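Local coordinates for protein alpha-1,2-mannosyltransferase (Ktr4), putative (Neosartorya fumigata, PDB 7BOP) that is a putative fungal alpha-1,2-mannosyltransferase with a GT-A type fold, holding guanosine-5'-diphosphate and a manganese ion in this model, at residues A[101-107]-A[125-131]. Coordinates in Å, arbitrary orientation, origin at the centre of the assembly. Residues are numbered along the deposited sequence.
Sequences PWIFFND and KCYYEQV. With GDP (guanosine-5'-diphosphate), chain H.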
loop_
_atom_site.group_PDB
_atom_site.type_symbol
_atom_site.label_atom_id
_atom_site.label_comp_id
_atom_site.label_asym_id
_atom_site.label_seq_id
_atom_site.Cartn_x
_atom_site.Cartn_y
_atom_site.Cartn_z
ATOM N N PRO A 101 3.474 -2.267 -18.408
ATOM C CA PRO A 101 2.073 -1.981 -18.728
ATOM C C PRO A 101 1.271 -1.441 -17.540
ATOM O O PRO A 101 1.618 -1.712 -16.379
ATOM C CB PRO A 101 1.525 -3.342 -19.130
ATOM C CG PRO A 101 2.345 -4.311 -18.355
ATOM C CD PRO A 101 3.713 -3.713 -18.240
ATOM N N TRP A 102 0.223 -0.672 -17.857
ATOM C CA TRP A 102 -0.770 -0.215 -16.888
ATOM C C TRP A 102 -2.025 -1.070 -17.008
ATOM O O TRP A 102 -2.543 -1.271 -18.124
ATOM C CB TRP A 102 -1.169 1.233 -17.134
ATOM C CG TRP A 102 -0.148 2.265 -16.856
ATOM C CD1 TRP A 102 0.865 2.665 -17.685
ATOM C CD2 TRP A 102 -0.061 3.088 -15.687
ATOM N NE1 TRP A 102 1.579 3.675 -17.098
ATOM C CE2 TRP A 102 1.035 3.956 -15.870
ATOM C CE3 TRP A 102 -0.795 3.168 -14.498
ATOM C CZ2 TRP A 102 1.419 4.898 -14.904
ATOM C CZ3 TRP A 102 -0.419 4.105 -13.539
ATOM C CH2 TRP A 102 0.679 4.955 -13.747
ATOM N N ILE A 103 -2.516 -1.573 -15.872
ATOM C CA ILE A 103 -3.785 -2.286 -15.810
ATOM C C ILE A 103 -4.712 -1.540 -14.851
ATOM O O ILE A 103 -4.447 -1.452 -13.636
ATOM C CB ILE A 103 -3.605 -3.759 -15.389
ATOM C CG1 ILE A 103 -2.524 -4.432 -16.239
ATOM C CG2 ILE A 103 -4.910 -4.523 -15.541
ATOM C CD1 ILE A 103 -2.214 -5.858 -15.864
ATOM N N PHE A 104 -5.798 -0.997 -15.408
ATOM C CA PHE A 104 -6.796 -0.258 -14.648
ATOM C C PHE A 104 -7.979 -1.153 -14.301
ATOM O O PHE A 104 -8.420 -1.966 -15.129
ATOM C CB PHE A 104 -7.252 0.963 -15.442
ATOM C CG PHE A 104 -6.125 1.880 -15.810
ATOM C CD1 PHE A 104 -5.551 2.706 -14.853
ATOM C CD2 PHE A 104 -5.617 1.908 -17.108
ATOM C CE1 PHE A 104 -4.499 3.542 -15.173
ATOM C CE2 PHE A 104 -4.565 2.752 -17.438
ATOM C CZ PHE A 104 -4.007 3.578 -16.472
ATOM N N PHE A 105 -8.466 -1.016 -13.067
ATOM C CA PHE A 105 -9.595 -1.793 -12.550
ATOM C C PHE A 105 -10.706 -0.875 -12.090
ATOM O O PHE A 105 -10.454 0.204 -11.558
ATOM C CB PHE A 105 -9.153 -2.664 -11.380
ATOM C CG PHE A 105 -8.169 -3.729 -11.764
ATOM C CD1 PHE A 105 -8.614 -4.974 -12.199
ATOM C CD2 PHE A 105 -6.805 -3.492 -11.697
ATOM C CE1 PHE A 105 -7.710 -5.962 -12.547
ATOM C CE2 PHE A 105 -5.896 -4.478 -12.054
ATOM C CZ PHE A 105 -6.346 -5.718 -12.472
ATOM N N ASN A 106 -11.944 -1.323 -12.280
ATOM C CA ASN A 106 -13.113 -0.554 -11.887
ATOM C C ASN A 106 -14.295 -1.518 -11.761
ATOM O O ASN A 106 -14.402 -2.478 -12.522
ATOM C CB ASN A 106 -13.357 0.564 -12.918
ATOM C CG ASN A 106 -14.437 1.554 -12.505
ATOM O OD1 ASN A 106 -15.078 1.411 -11.466
ATOM N ND2 ASN A 106 -14.644 2.570 -13.336
ATOM N N ASP A 107 -15.129 -1.313 -10.746
ATOM C CA ASP A 107 -16.358 -2.097 -10.583
ATOM C C ASP A 107 -17.355 -1.824 -11.729
ATOM O O ASP A 107 -18.140 -2.693 -12.082
ATOM C CB ASP A 107 -17.013 -1.840 -9.218
ATOM C CG ASP A 107 -17.358 -0.381 -8.991
ATOM O OD1 ASP A 107 -16.451 0.470 -9.079
ATOM O OD2 ASP A 107 -18.532 -0.083 -8.709
ATOM N N LYS A 125 1.595 -0.580 -23.082
ATOM C CA LYS A 125 0.230 -1.070 -23.257
ATOM C C LYS A 125 -0.600 -0.759 -22.010
ATOM O O LYS A 125 -0.117 -0.931 -20.887
ATOM C CB LYS A 125 0.197 -2.582 -23.498
ATOM C CG LYS A 125 0.869 -3.062 -24.784
ATOM C CD LYS A 125 2.346 -3.402 -24.591
ATOM C CE LYS A 125 2.838 -4.472 -25.560
ATOM N NZ LYS A 125 2.820 -4.008 -26.975
ATOM N N CYS A 126 -1.830 -0.296 -22.230
ATOM C CA CYS A 126 -2.820 -0.096 -21.186
ATOM C C CYS A 126 -3.920 -1.128 -21.321
ATOM O O CYS A 126 -4.369 -1.401 -22.432
ATOM C CB CYS A 126 -3.455 1.281 -21.299
ATOM S SG CYS A 126 -2.362 2.629 -20.846
ATOM N N TYR A 127 -4.371 -1.667 -20.192
ATOM C CA TYR A 127 -5.483 -2.609 -20.141
ATOM C C TYR A 127 -6.561 -2.079 -19.206
ATOM O O TYR A 127 -6.270 -1.369 -18.221
ATOM C CB TYR A 127 -5.003 -3.981 -19.679
ATOM C CG TYR A 127 -3.918 -4.542 -20.564
ATOM C CD1 TYR A 127 -4.228 -5.338 -21.678
ATOM C CD2 TYR A 127 -2.578 -4.264 -20.309
ATOM C CE1 TYR A 127 -3.225 -5.849 -22.493
ATOM C CE2 TYR A 127 -1.572 -4.761 -21.124
ATOM C CZ TYR A 127 -1.900 -5.551 -22.213
ATOM O OH TYR A 127 -0.891 -6.034 -23.003
ATOM N N TYR A 128 -7.806 -2.428 -19.524
ATOM C CA TYR A 128 -8.985 -1.861 -18.878
ATOM C C TYR A 128 -9.870 -3.003 -18.436
ATOM O O TYR A 128 -10.444 -3.699 -19.269
ATOM C CB TYR A 128 -9.701 -0.919 -19.847
ATOM C CG TYR A 128 -8.770 0.157 -20.343
ATOM C CD1 TYR A 128 -8.532 1.304 -19.580
ATOM C CD2 TYR A 128 -8.075 0.006 -21.548
ATOM C CE1 TYR A 128 -7.644 2.279 -20.013
ATOM C CE2 TYR A 128 -7.184 0.976 -21.990
ATOM C CZ TYR A 128 -6.973 2.114 -21.222
ATOM O OH TYR A 128 -6.103 3.081 -21.656
ATOM N N GLU A 129 -9.935 -3.224 -17.123
ATOM C CA GLU A 129 -10.577 -4.407 -16.560
ATOM C C GLU A 129 -11.716 -4.017 -15.640
ATOM O O GLU A 129 -11.671 -2.973 -14.968
ATOM C CB GLU A 129 -9.570 -5.235 -15.764
ATOM C CG GLU A 129 -8.384 -5.726 -16.567
ATOM C CD GLU A 129 -8.743 -6.767 -17.607
ATOM O OE1 GLU A 129 -9.753 -7.476 -17.453
ATOM O OE2 GLU A 129 -7.972 -6.893 -18.570
ATOM N N GLN A 130 -12.740 -4.862 -15.608
ATOM C CA GLN A 130 -13.843 -4.682 -14.692
ATOM C C GLN A 130 -13.705 -5.687 -13.572
ATOM O O GLN A 130 -13.335 -6.838 -13.810
ATOM C CB GLN A 130 -15.186 -4.853 -15.396
ATOM C CG GLN A 130 -16.340 -4.278 -14.594
ATOM C CD GLN A 130 -17.661 -4.319 -15.338
ATOM O OE1 GLN A 130 -17.774 -4.964 -16.372
ATOM N NE2 GLN A 130 -18.669 -3.630 -14.804
ATOM N N VAL A 131 -14.008 -5.254 -12.353
ATOM C CA VAL A 131 -14.006 -6.157 -11.208
ATOM C C VAL A 131 -15.270 -7.019 -11.282
ATOM O O VAL A 131 -16.349 -6.473 -11.396
ATOM C CB VAL A 131 -14.000 -5.378 -9.873
ATOM C CG1 VAL A 131 -14.099 -6.341 -8.693
ATOM C CG2 VAL A 131 -12.738 -4.519 -9.771
HETATM P PB GDP H . -8.282 7.116 0.399
HETATM O O1B GDP H . -8.858 8.468 0.707
HETATM O O2B GDP H . -6.987 7.154 -0.431
HETATM O O3B GDP H . -8.220 6.145 1.562
HETATM O O3A GDP H . -9.445 6.501 -0.557
HETATM P PA GDP H . -9.592 6.744 -2.154
HETATM O O1A GDP H . -10.919 7.400 -2.450
HETATM O O2A GDP H . -8.267 7.340 -2.681
HETATM O "O5'" GDP H . -9.748 5.197 -2.568
HETATM C "C5'" GDP H . -8.624 4.316 -2.580
HETATM C "C4'" GDP H . -8.392 3.783 -3.991
HETATM O "O4'" GDP H . -9.530 3.017 -4.396
HETATM C "C3'" GDP H . -8.246 4.861 -5.056
HETATM O "O3'" GDP H . -7.376 4.342 -6.075
HETATM C "C2'" GDP H . -9.659 5.081 -5.572
HETATM O "O2'" GDP H . -9.674 5.537 -6.924
HETATM C "C1'" GDP H . -10.257 3.685 -5.430
HETATM N N9 GDP H . -11.697 3.568 -5.094
HETATM C C8 GDP H . -12.331 3.840 -3.919
HETATM N N7 GDP H . -13.647 3.537 -4.014
HETATM C C5 GDP H . -13.869 3.055 -5.253
HETATM C C6 GDP H . -15.024 2.548 -6.023
HETATM O O6 GDP H . -16.142 2.516 -5.483
HETATM N N1 GDP H . -14.832 2.130 -7.292
HETATM C C2 GDP H . -13.608 2.155 -7.879
HETATM N N2 GDP H . -13.450 1.733 -9.160
HETATM N N3 GDP H . -12.510 2.619 -7.232
HETATM C C4 GDP H . -12.581 3.063 -5.952
HETATM O O HOH W 1 -18.595 -5.091 -10.786
#
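Parallel strands pair by a ladder in which alternate residues of one strand both donate and accept, and segments 101-107 and 125-131 illustrate it well. Trp102 N donates to Lys125 O (3.1 Å) and Trp102 O accepts from Tyr127 N (2.8 Å); Phe104 N donates to Tyr127 O (2.9 Å) and Phe104 O accepts from Glu129 N (2.8 Å). At Asn106 the bond from its N to Glu129 O is weak (3.2 Å), whereas Val131 N reaches Asn106 O at 2.8 Å. Beyond the ladder, Gln130 NE2 donates to Asp107 O (2.9 Å), and a water bridges Asp107 O and Val131 O. The intervening helix 112-119 makes this a beta-alpha-beta unit of the nucleotide-binding, Rossmann-like part of a GT-A fold; strand 69-74 pairs with the other edge of 102-106. Side chains alternate between the two faces. Trp102, Phe104, Cys126 and Tyr128 share the face covered by helices 80-98 and 112-119: Phe104 CD2 lies 3.6 Å from Tyr128 CE1, their near-parallel rings slid apart with little overlap, while Cys126 SG meets the Phe104 ring at its edge. Ile103, Tyr127, Phe105 and Glu129 occupy the opposite face, Phe105 CD1 packing 3.7 Å from Glu129 CB. At the C-terminal end of strand 102-106, Asn106 OD1 accepts from GDP N2 (2.8 Å) and Asp107 OD1 from GDP N1 (2.9 Å).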